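Local atomic coordinates of precorrin-6Y C5,15-methyltransferase (Decarboxylating) (Geobacter metallireducens, PDB entry 3E05), a protein that probably uses S-adenosyl-L-methionine to methylate precorrin-6Y, with decarboxylation, during adenosylcobalamin biosynthesis, and is represented here by its C-terminal domain. Residues N60-N64 against G65-A69; G78-R81 against D82-K86; G119-E122 against E123-A127. One frame throughout, in Å; residues are numbered along the deposited sequence.

Contact 1 of 3, residues N60-N64 against G65-A69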
ATOM      1  N   ASN D  60     -20.974 -14.116  15.359  1.00 33.59           N
ATOM      2  CA  ASN D  60     -22.074 -13.838  14.446  1.00 35.11           C
ATOM      3  C   ASN D  60     -22.082 -14.807  13.263  1.00 38.54           C
ATOM      4  O   ASN D  60     -23.154 -15.186  12.760  1.00 34.89           O
ATOM      5  CB  ASN D  60     -22.014 -12.398  13.956  1.00 34.66           C
ATOM      6  CG  ASN D  60     -22.393 -11.392  15.023  1.00 42.60           C
ATOM      7  OD1 ASN D  60     -22.970 -11.740  16.054  1.00 42.42           O
ATOM      8  ND2 ASN D  60     -22.088 -10.131  14.768  1.00 34.62           N
ATOM      9  N   LEU D  61     -20.883 -15.220  12.845  1.00 37.68           N
ATOM     10  CA  LEU D  61     -20.696 -16.131  11.711  1.00 35.59           C
ATOM     11  C   LEU D  61     -20.860 -17.588  12.107  1.00 39.29           C
ATOM     12  O   LEU D  61     -21.105 -18.448  11.249  1.00 40.09           O
ATOM     13  CB  LEU D  61     -19.302 -15.958  11.094  1.00 39.25           C
ATOM     14  CG  LEU D  61     -18.878 -14.623  10.465  1.00 34.19           C
ATOM     15  CD1 LEU D  61     -17.393 -14.651  10.103  1.00 33.46           C
ATOM     16  CD2 LEU D  61     -19.676 -14.344   9.259  1.00 34.88           C
ATOM     17  N   MET D  62     -20.685 -17.871  13.400  1.00 37.76           N
ATOM     18  CA  MET D  62     -20.891 -19.207  13.940  1.00 35.72           C
ATOM     19  C   MET D  62     -21.854 -19.147  15.128  1.00 40.31           C
ATOM     20  O   MET D  62     -21.414 -19.288  16.270  1.00 41.67           O
ATOM     21  CB  MET D  62     -19.567 -19.834  14.401  1.00 37.45           C
ATOM     22  CG  MET D  62     -18.491 -19.947  13.345  1.00 30.96           C
ATOM     23  SD  MET D  62     -17.023 -20.828  13.915  1.00 28.37           S
ATOM     24  CE  MET D  62     -16.464 -19.800  15.262  1.00 28.84           C
ATOM     25  N   PRO D  63     -23.171 -18.959  14.873  1.00 42.12           N
ATOM     26  CA  PRO D  63     -24.128 -18.793  15.984  1.00 45.14           C
ATOM     27  C   PRO D  63     -24.186 -19.999  16.921  1.00 43.03           C
ATOM     28  O   PRO D  63     -24.424 -19.845  18.128  1.00 45.25           O
ATOM     29  CB  PRO D  63     -25.481 -18.627  15.275  1.00 45.67           C
ATOM     30  CG  PRO D  63     -25.159 -18.300  13.861  1.00 46.29           C
ATOM     31  CD  PRO D  63     -23.842 -18.918  13.561  1.00 43.75           C
ATOM     32  N   ASN D  64     -23.954 -21.181  16.366  1.00 41.96           N
ATOM     33  CA  ASN D  64     -23.950 -22.408  17.150  1.00 43.12           C
ATOM     34  C   ASN D  64     -22.553 -22.944  17.452  1.00 46.80           C
ATOM     35  O   ASN D  64     -22.414 -24.016  18.048  1.00 42.94           O
ATOM     36  CB  ASN D  64     -24.821 -23.469  16.470  1.00 46.95           C
ATOM     37  CG  ASN D  64     -26.257 -23.019  16.308  1.00 51.21           C
ATOM     38  OD1 ASN D  64     -26.998 -22.892  17.288  1.00 55.91           O
ATOM     39  ND2 ASN D  64     -26.659 -22.765  15.071  1.00 48.02           N
ATOM     40  N   GLY D  65     -21.524 -22.192  17.055  1.00 43.28           N
ATOM     41  CA  GLY D  65     -20.152 -22.498  17.449  1.00 40.91           C
ATOM     42  C   GLY D  65     -19.849 -22.070  18.878  1.00 40.30           C
ATOM     43  O   GLY D  65     -20.676 -21.412  19.519  1.00 41.14           O
ATOM     44  N   ARG D  66     -18.666 -22.437  19.374  1.00 37.03           N
ATOM     45  CA  ARG D  66     -18.195 -21.988  20.690  1.00 41.60           C
ATOM     46  C   ARG D  66     -16.853 -21.274  20.586  1.00 38.35           C
ATOM     47  O   ARG D  66     -15.878 -21.835  20.088  1.00 37.72           O
ATOM     48  CB  ARG D  66     -18.074 -23.157  21.677  1.00 41.23           C
ATOM     49  CG  ARG D  66     -19.420 -23.824  22.030  1.00 47.78           C
ATOM     50  CD  ARG D  66     -19.245 -24.930  23.053  1.00 46.60           C
ATOM     51  NE  ARG D  66     -18.578 -26.097  22.486  1.00 53.21           N
ATOM     52  CZ  ARG D  66     -18.004 -27.060  23.204  1.00 62.26           C
ATOM     53  NH1 ARG D  66     -17.999 -26.994  24.530  1.00 57.32           N
ATOM     54  NH2 ARG D  66     -17.423 -28.085  22.590  1.00 63.47           N
ATOM     55  N   ILE D  67     -16.813 -20.045  21.082  1.00 36.34           N
ATOM     56  CA  ILE D  67     -15.611 -19.208  21.014  1.00 35.64           C
ATOM     57  C   ILE D  67     -15.079 -18.912  22.411  1.00 36.57           C
ATOM     58  O   ILE D  67     -15.835 -18.549  23.311  1.00 40.41           O
ATOM     59  CB  ILE D  67     -15.885 -17.900  20.212  1.00 33.37           C
ATOM     60  CG1 ILE D  67     -16.238 -18.229  18.758  1.00 33.88           C
ATOM     61  CG2 ILE D  67     -14.696 -16.963  20.236  1.00 32.89           C
ATOM     62  CD1 ILE D  67     -17.677 -18.120  18.444  1.00 40.97           C
ATOM     63  N   PHE D  68     -13.771 -19.084  22.587  1.00 34.96           N
ATOM     64  CA  PHE D  68     -13.121 -18.844  23.867  1.00 33.21           C
ATOM     65  C   PHE D  68     -12.076 -17.753  23.696  1.00 34.68           C
ATOM     66  O   PHE D  68     -11.117 -17.915  22.933  1.00 34.43           O
ATOM     67  CB  PHE D  68     -12.516 -20.146  24.402  1.00 34.25           C
ATOM     68  CG  PHE D  68     -13.543 -21.229  24.611  1.00 36.41           C
ATOM     69  CD1 PHE D  68     -14.237 -21.316  25.819  1.00 41.62           C
ATOM     70  CD2 PHE D  68     -13.838 -22.139  23.596  1.00 34.22           C
ATOM     71  CE1 PHE D  68     -15.212 -22.294  26.017  1.00 39.58           C
ATOM     72  CE2 PHE D  68     -14.808 -23.117  23.782  1.00 41.06           C
ATOM     73  CZ  PHE D  68     -15.497 -23.192  25.000  1.00 37.10           C
ATOM     74  N   ALA D  69     -12.304 -16.647  24.393  1.00 34.31           N
ATOM     75  CA  ALA D  69     -11.510 -15.432  24.274  1.00 32.19           C
ATOM     76  C   ALA D  69     -10.629 -15.254  25.501  1.00 36.64           C
ATOM     77  O   ALA D  69     -11.123 -14.958  26.603  1.00 36.51           O
ATOM     78  CB  ALA D  69     -12.437 -14.229  24.096  1.00 31.30           C
TER

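Contact 2 of 3, residues G78-R81 against D82-K86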
ATOM      1  N   GLY D  78     -12.325  -5.796  31.155  1.00 42.32           N
ATOM      2  CA  GLY D  78     -13.501  -4.948  31.304  1.00 40.59           C
ATOM      3  C   GLY D  78     -14.095  -4.519  29.977  1.00 40.47           C
ATOM      4  O   GLY D  78     -15.332  -4.491  29.826  1.00 40.81           O
ATOM      5  N   PHE D  79     -13.220  -4.196  29.016  1.00 41.09           N
ATOM      6  CA  PHE D  79     -13.630  -3.905  27.631  1.00 38.55           C
ATOM      7  C   PHE D  79     -14.402  -5.092  27.068  1.00 34.45           C
ATOM      8  O   PHE D  79     -15.500  -4.926  26.533  1.00 35.52           O
ATOM      9  CB  PHE D  79     -12.416  -3.656  26.716  1.00 42.01           C
ATOM     10  CG  PHE D  79     -11.626  -2.421  27.032  1.00 43.78           C
ATOM     11  CD1 PHE D  79     -12.233  -1.277  27.541  1.00 45.93           C
ATOM     12  CD2 PHE D  79     -10.257  -2.389  26.766  1.00 42.62           C
ATOM     13  CE1 PHE D  79     -11.470  -0.125  27.815  1.00 46.28           C
ATOM     14  CE2 PHE D  79      -9.493  -1.252  27.033  1.00 43.28           C
ATOM     15  CZ  PHE D  79     -10.101  -0.118  27.553  1.00 43.57           C
ATOM     16  N   ILE D  80     -13.828  -6.289  27.213  1.00 34.62           N
ATOM     17  CA  ILE D  80     -14.429  -7.520  26.685  1.00 35.11           C
ATOM     18  C   ILE D  80     -15.816  -7.767  27.278  1.00 40.84           C
ATOM     19  O   ILE D  80     -16.802  -7.794  26.535  1.00 38.75           O
ATOM     20  CB  ILE D  80     -13.500  -8.757  26.833  1.00 35.02           C
ATOM     21  CG1 ILE D  80     -12.206  -8.536  26.036  1.00 36.79           C
ATOM     22  CG2 ILE D  80     -14.206 -10.005  26.321  1.00 32.89           C
ATOM     23  CD1 ILE D  80     -11.135  -9.590  26.253  1.00 30.28           C
ATOM     24  N   ARG D  81     -15.881  -7.884  28.610  1.00 39.98           N
ATOM     25  CA  ARG D  81     -17.137  -7.967  29.356  1.00 43.26           C
ATOM     26  C   ARG D  81     -18.200  -7.004  28.827  1.00 38.44           C
ATOM     27  O   ARG D  81     -19.320  -7.429  28.527  1.00 41.05           O
ATOM     28  CB  ARG D  81     -16.869  -7.688  30.840  1.00 46.28           C
ATOM     29  CG  ARG D  81     -17.831  -8.362  31.805  1.00 55.16           C
ATOM     30  CD  ARG D  81     -17.374  -8.201  33.257  1.00 55.08           C
ATOM     31  NE  ARG D  81     -16.064  -8.813  33.509  1.00 57.60           N
ATOM     32  CZ  ARG D  81     -14.948  -8.131  33.765  1.00 61.52           C
ATOM     33  NH1 ARG D  81     -14.966  -6.802  33.810  1.00 62.34           N
ATOM     34  NH2 ARG D  81     -13.809  -8.780  33.978  1.00 56.88           N
ATOM     35  N   ASP D  82     -17.841  -5.726  28.683  1.00 41.26           N
ATOM     36  CA  ASP D  82     -18.756  -4.703  28.169  1.00 42.61           C
ATOM     37  C   ASP D  82     -19.171  -4.986  26.726  1.00 42.49           C
ATOM     38  O   ASP D  82     -20.349  -4.882  26.375  1.00 37.99           O
ATOM     39  CB  ASP D  82     -18.132  -3.302  28.249  1.00 44.63           C
ATOM     40  CG  ASP D  82     -18.080  -2.748  29.665  1.00 59.08           C
ATOM     41  OD1 ASP D  82     -18.416  -3.479  30.628  1.00 62.63           O
ATOM     42  OD2 ASP D  82     -17.689  -1.568  29.809  1.00 63.00           O
ATOM     43  N   ASN D  83     -18.200  -5.353  25.891  1.00 41.00           N
ATOM     44  CA  ASN D  83     -18.482  -5.624  24.480  1.00 39.70           C
ATOM     45  C   ASN D  83     -19.355  -6.868  24.239  1.00 39.01           C
ATOM     46  O   ASN D  83     -20.288  -6.829  23.437  1.00 40.98           O
ATOM     47  CB  ASN D  83     -17.173  -5.689  23.680  1.00 36.45           C
ATOM     48  CG  ASN D  83     -16.466  -4.338  23.590  1.00 39.91           C
ATOM     49  OD1 ASN D  83     -17.102  -3.277  23.540  1.00 36.68           O
ATOM     50  ND2 ASN D  83     -15.133  -4.375  23.558  1.00 33.08           N
ATOM     51  N   LEU D  84     -19.058  -7.952  24.948  1.00 39.31           N
ATOM     52  CA  LEU D  84     -19.814  -9.198  24.833  1.00 43.61           C
ATOM     53  C   LEU D  84     -21.290  -8.988  25.153  1.00 47.82           C
ATOM     54  O   LEU D  84     -22.161  -9.507  24.455  1.00 49.76           O
ATOM     55  CB  LEU D  84     -19.224 -10.280  25.741  1.00 42.96           C
ATOM     56  CG  LEU D  84     -17.826 -10.804  25.410  1.00 39.61           C
ATOM     57  CD1 LEU D  84     -17.453 -12.009  26.273  1.00 40.35           C
ATOM     58  CD2 LEU D  84     -17.735 -11.170  23.954  1.00 39.36           C
ATOM     59  N   LYS D  85     -21.542  -8.189  26.189  1.00 47.27           N
ATOM     60  CA  LYS D  85     -22.879  -7.803  26.609  1.00 54.65           C
ATOM     61  C   LYS D  85     -23.559  -6.899  25.564  1.00 51.80           C
ATOM     62  O   LYS D  85     -24.704  -7.153  25.193  1.00 53.47           O
ATOM     63  CB  LYS D  85     -22.796  -7.138  27.998  1.00 56.61           C
ATOM     64  CG  LYS D  85     -24.093  -6.561  28.561  1.00 65.93           C
ATOM     65  CD  LYS D  85     -24.063  -6.467  30.096  1.00 69.19           C
ATOM     66  CE  LYS D  85     -22.817  -5.749  30.652  1.00 78.94           C
ATOM     67  NZ  LYS D  85     -22.795  -4.276  30.405  1.00 83.75           N
ATOM     68  N   LYS D  86     -22.845  -5.878  25.078  1.00 46.20           N
ATOM     69  CA  LYS D  86     -23.383  -4.930  24.086  1.00 43.96           C
ATOM     70  C   LYS D  86     -23.808  -5.587  22.767  1.00 45.04           C
ATOM     71  O   LYS D  86     -24.866  -5.260  22.210  1.00 44.29           O
ATOM     72  CB  LYS D  86     -22.359  -3.816  23.796  1.00 44.62           C
ATOM     73  CG  LYS D  86     -22.810  -2.786  22.757  1.00 38.98           C
ATOM     74  CD  LYS D  86     -21.799  -1.657  22.585  1.00 42.15           C
ATOM     75  CE  LYS D  86     -22.356  -0.608  21.646  1.00 40.23           C
ATOM     76  NZ  LYS D  86     -21.459   0.517  21.297  1.00 36.32           N
TER

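Contact 3 of 3, residues G119-E122 against E123-A127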
ATOM      1  N   GLY D 119       4.763 -12.057  24.848  1.00 44.47           N
ATOM      2  CA  GLY D 119       6.109 -12.621  24.942  1.00 41.33           C
ATOM      3  C   GLY D 119       6.162 -14.139  24.933  1.00 43.99           C
ATOM      4  O   GLY D 119       7.232 -14.718  25.115  1.00 43.03           O
ATOM      5  N   MET D 120       5.020 -14.788  24.702  1.00 40.21           N
ATOM      6  CA  MET D 120       4.924 -16.250  24.775  1.00 41.54           C
ATOM      7  C   MET D 120       4.579 -16.917  23.441  1.00 39.64           C
ATOM      8  O   MET D 120       3.888 -17.936  23.427  1.00 38.06           O
ATOM      9  CB  MET D 120       3.907 -16.679  25.855  1.00 39.56           C
ATOM     10  CG  MET D 120       4.222 -16.209  27.282  1.00 45.53           C
ATOM     11  SD  MET D 120       5.847 -16.723  27.874  1.00 44.42           S
ATOM     12  CE  MET D 120       5.577 -18.465  28.143  1.00 41.58           C
ATOM     13  N   LEU D 121       5.080 -16.367  22.336  1.00 39.57           N
ATOM     14  CA  LEU D 121       4.698 -16.828  20.991  1.00 38.80           C
ATOM     15  C   LEU D 121       5.023 -18.300  20.690  1.00 36.77           C
ATOM     16  O   LEU D 121       4.146 -19.044  20.254  1.00 33.73           O
ATOM     17  CB  LEU D 121       5.254 -15.907  19.888  1.00 40.05           C
ATOM     18  CG  LEU D 121       4.876 -16.284  18.439  1.00 40.22           C
ATOM     19  CD1 LEU D 121       3.368 -16.248  18.232  1.00 40.11           C
ATOM     20  CD2 LEU D 121       5.611 -15.422  17.394  1.00 40.57           C
ATOM     21  N   GLU D 122       6.274 -18.703  20.926  1.00 34.92           N
ATOM     22  CA  GLU D 122       6.710 -20.069  20.642  1.00 41.08           C
ATOM     23  C   GLU D 122       5.928 -21.072  21.482  1.00 38.15           C
ATOM     24  O   GLU D 122       5.490 -22.119  20.989  1.00 38.25           O
ATOM     25  CB  GLU D 122       8.213 -20.224  20.907  1.00 40.19           C
ATOM     26  CG  GLU D 122       8.830 -21.380  20.131  1.00 45.15           C
ATOM     27  CD  GLU D 122      10.277 -21.650  20.491  1.00 47.23           C
ATOM     28  OE1 GLU D 122      10.965 -20.748  21.023  1.00 49.29           O
ATOM     29  OE2 GLU D 122      10.726 -22.782  20.235  1.00 54.60           O
ATOM     30  N   GLU D 123       5.752 -20.727  22.750  1.00 39.34           N
ATOM     31  CA  GLU D 123       5.055 -21.575  23.695  1.00 41.19           C
ATOM     32  C   GLU D 123       3.575 -21.694  23.340  1.00 37.66           C
ATOM     33  O   GLU D 123       2.984 -22.768  23.491  1.00 38.09           O
ATOM     34  CB  GLU D 123       5.245 -21.048  25.119  1.00 43.04           C
ATOM     35  CG  GLU D 123       6.698 -21.107  25.599  1.00 47.91           C
ATOM     36  CD  GLU D 123       7.512 -19.831  25.337  1.00 54.31           C
ATOM     37  OE1 GLU D 123       7.068 -18.935  24.578  1.00 47.79           O
ATOM     38  OE2 GLU D 123       8.623 -19.728  25.904  1.00 58.07           O
ATOM     39  N   ILE D 124       2.988 -20.605  22.839  1.00 34.92           N
ATOM     40  CA  ILE D 124       1.594 -20.621  22.387  1.00 32.33           C
ATOM     41  C   ILE D 124       1.412 -21.480  21.136  1.00 37.06           C
ATOM     42  O   ILE D 124       0.473 -22.279  21.078  1.00 35.63           O
ATOM     43  CB  ILE D 124       1.024 -19.194  22.177  1.00 33.69           C
ATOM     44  CG1 ILE D 124       0.752 -18.532  23.524  1.00 33.71           C
ATOM     45  CG2 ILE D 124      -0.278 -19.221  21.338  1.00 33.26           C
ATOM     46  CD1 ILE D 124       0.561 -17.017  23.449  1.00 36.90           C
ATOM     47  N   ILE D 125       2.300 -21.323  20.148  1.00 36.16           N
ATOM     48  CA  ILE D 125       2.213 -22.091  18.906  1.00 35.48           C
ATOM     49  C   ILE D 125       2.377 -23.590  19.185  1.00 38.72           C
ATOM     50  O   ILE D 125       1.604 -24.404  18.676  1.00 37.17           O
ATOM     51  CB  ILE D 125       3.160 -21.541  17.788  1.00 35.68           C
ATOM     52  CG1 ILE D 125       2.557 -20.247  17.205  1.00 33.82           C
ATOM     53  CG2 ILE D 125       3.340 -22.548  16.650  1.00 33.79           C
ATOM     54  CD1 ILE D 125       3.472 -19.480  16.251  1.00 38.79           C
ATOM     55  N   ASP D 126       3.349 -23.938  20.030  1.00 37.92           N
ATOM     56  CA  ASP D 126       3.561 -25.327  20.451  1.00 41.25           C
ATOM     57  C   ASP D 126       2.321 -25.927  21.099  1.00 39.76           C
ATOM     58  O   ASP D 126       1.897 -27.020  20.721  1.00 41.60           O
ATOM     59  CB  ASP D 126       4.745 -25.428  21.414  1.00 41.27           C
ATOM     60  CG  ASP D 126       6.076 -25.349  20.707  1.00 50.91           C
ATOM     61  OD1 ASP D 126       7.075 -25.816  21.283  1.00 58.70           O
ATOM     62  OD2 ASP D 126       6.129 -24.814  19.579  1.00 58.79           O
ATOM     63  N   ALA D 127       1.743 -25.190  22.050  1.00 39.30           N
ATOM     64  CA  ALA D 127       0.548 -25.622  22.769  1.00 36.72           C
ATOM     65  C   ALA D 127      -0.668 -25.764  21.848  1.00 39.61           C
ATOM     66  O   ALA D 127      -1.387 -26.760  21.928  1.00 35.59           O
ATOM     67  CB  ALA D 127       0.257 -24.686  23.920  1.00 36.84           C
TER

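Contact 1 of 3, residues N60-N64 against G65-A69
A type I beta turn from M62 to G65 carries the chain out of the helix 53-61 and into the strand 66-71, closed by a backbone hydrogen bond from G65 N to M62 O of 3.0 Å. The bond is bent, 144° at the hydrogen, and its donor stands well above the carbonyl plane, 70° out of it, so M62 O receives this N-H over the face of its peptide group and not through a lone pair. P63 and N64 form the two corners. G65 comes so close to M62 that a beta carbon on it would lie only 2.9 Å from M62 CB, which leaves little scope for a side chain at this position.

The side-chain contact reaches across the turn from M62 to I67. The methionine chain runs straight through chi2 and bends at chi3 (-61°), which turns its methyl group toward the isoleucine. M62 CE meets the end of the I67 delta branch, 3.8 Å from I67 CD1 and equally near its CG1, the two chains crossing at a slant. N64 N is hydrogen-bonded to D40 OD1, and G65 O accepts from N91 ND2.

Within this strand-helix-strand unit, both M62 and I67 pack on M44 of the neighbouring strand 43-47, and I67 touches S55 and S59 of the helix 53-61; beyond it, I67 reaches V92 of strand 92-96, on the other side of strand 66-71.

Contact 2 of 3, residues G78-R81 against D82-K86
The side chains of I80 and L84 meet one turn apart along the closing turns of helix 74-86, the crossover helix of a beta-alpha-beta unit that joins strand 66-71 to strand 92-96 in the Rossmann-like methyltransferase fold.

Backbone hydrogen bonds in the i to i+4 pattern link the two segments. D82 N donates to G78 O at 3.0 Å, and N83 N to F79 O. The bond from L84 N to I80 O is 2.8 Å long and almost linear, 173° at the hydrogen. From R81 O to K85 N the separation grows to 3.3 Å and the bond is weak.

Two polar side chains, N83 and K86, find their partners outside the helix. N83 bends its amide back beside the preceding turn, and although N83 ND2 lies 3.0 Å from F79 O, the angle is too poor for a hydrogen bond. Instead N83 OD1 accepts from A17 N and N83 ND2 donates to S51 O, two bonds that fix the rotation of the amide and tie the helix to two loops. K86 NZ forms a salt bridge with E15. On the exposed side R81 NH1 and D82 OD1 stay 5.8 Å apart, so any attraction between these charges would act at a distance.

The apolar part faces the sheet. I80 and L84 both rest on L94 of strand 92-96; L84 reaches V92 of that strand as well as I56 of the neighbouring helix 53-61. The two chains run side by side and point the same way. With chi1 of I80 at -62°, CG1 stands beside the backbone N and the CG2 branch, anti to that N, is the one that meets the leucine: I80 CG2 lies 3.8 Å from L84 CD1 and as near to L84 CG.

Contact 3 of 3, residues G119-E122 against E123-A127
M120 and E123 meet in a local contact at the start of helix 121-131, which follows strand 111-114 and leads to strand 137-142 in a beta-alpha-beta unit of the sheet. M120 occupies the N-cap position, and its carbonyl opens the hydrogen-bond ladder: I124 N donates to M120 O at 2.9 Å. The same pattern continues from I125 N to L121 O and from D126 N to E122 O.

M120 folds at both chi2 and chi3 (-56° and -73°), which carries its methyl group round to E123. There M120 CE lies 3.7 Å from E123 CD, the two chains crossing, while the bend of E123 at chi2 (92°) swings its carboxylate back toward the cap, with E123 OE1 3.4 Å from M120 CA. On another side of the helix L121 and I125 run alongside each other, CD1 of L121 being 3.8 Å from CD1 of I125; L121 touches K150 and I125 touches F154 and L155 of helix 145-157. I124 leans its CD1 toward M120 CB at 4.1 Å, and its CG1 lies 3.2 Å from M120 O. An alanine here removes both branches beyond CB and would probably leave a gap beside M120 CB and the M120 carbonyl at this buried position.

E122, E123 and D126 concentrate negative charge in the opening turns, where they would probably interact favourably with the helix dipole. They probably also repel one another somewhat, E122 OE2 lying 4.9 Å from D126 OD1 and E122 OE1 5.5 Å from E123 OE2; the hydrogen bond of D126 OD2 with H158 NE2 may offset part of this.

The three contacts come in series along the chain, each in a different beta-alpha-beta unit of one mixed sheet with strand order 3-2-1-4-5-7-6, the arrangement of class I methyltransferases. Contacts 1 and 2 are neighbours: strand 66-71, entered through contact 1, is followed directly by helix 74-86, which holds contact 2. Their centres are about 15 Å apart and their nearest atoms about 5 Å, without touching. Contact 3, on helix 121-131, lies farther off, its centre about 23 Å from that of contact 1 and about 26 Å from that of contact 2. A helix-to-strand turn, the later turns of a crossover helix and the first turns of another thus represent three helix connections that build the sheet of this Rossmann-like domain.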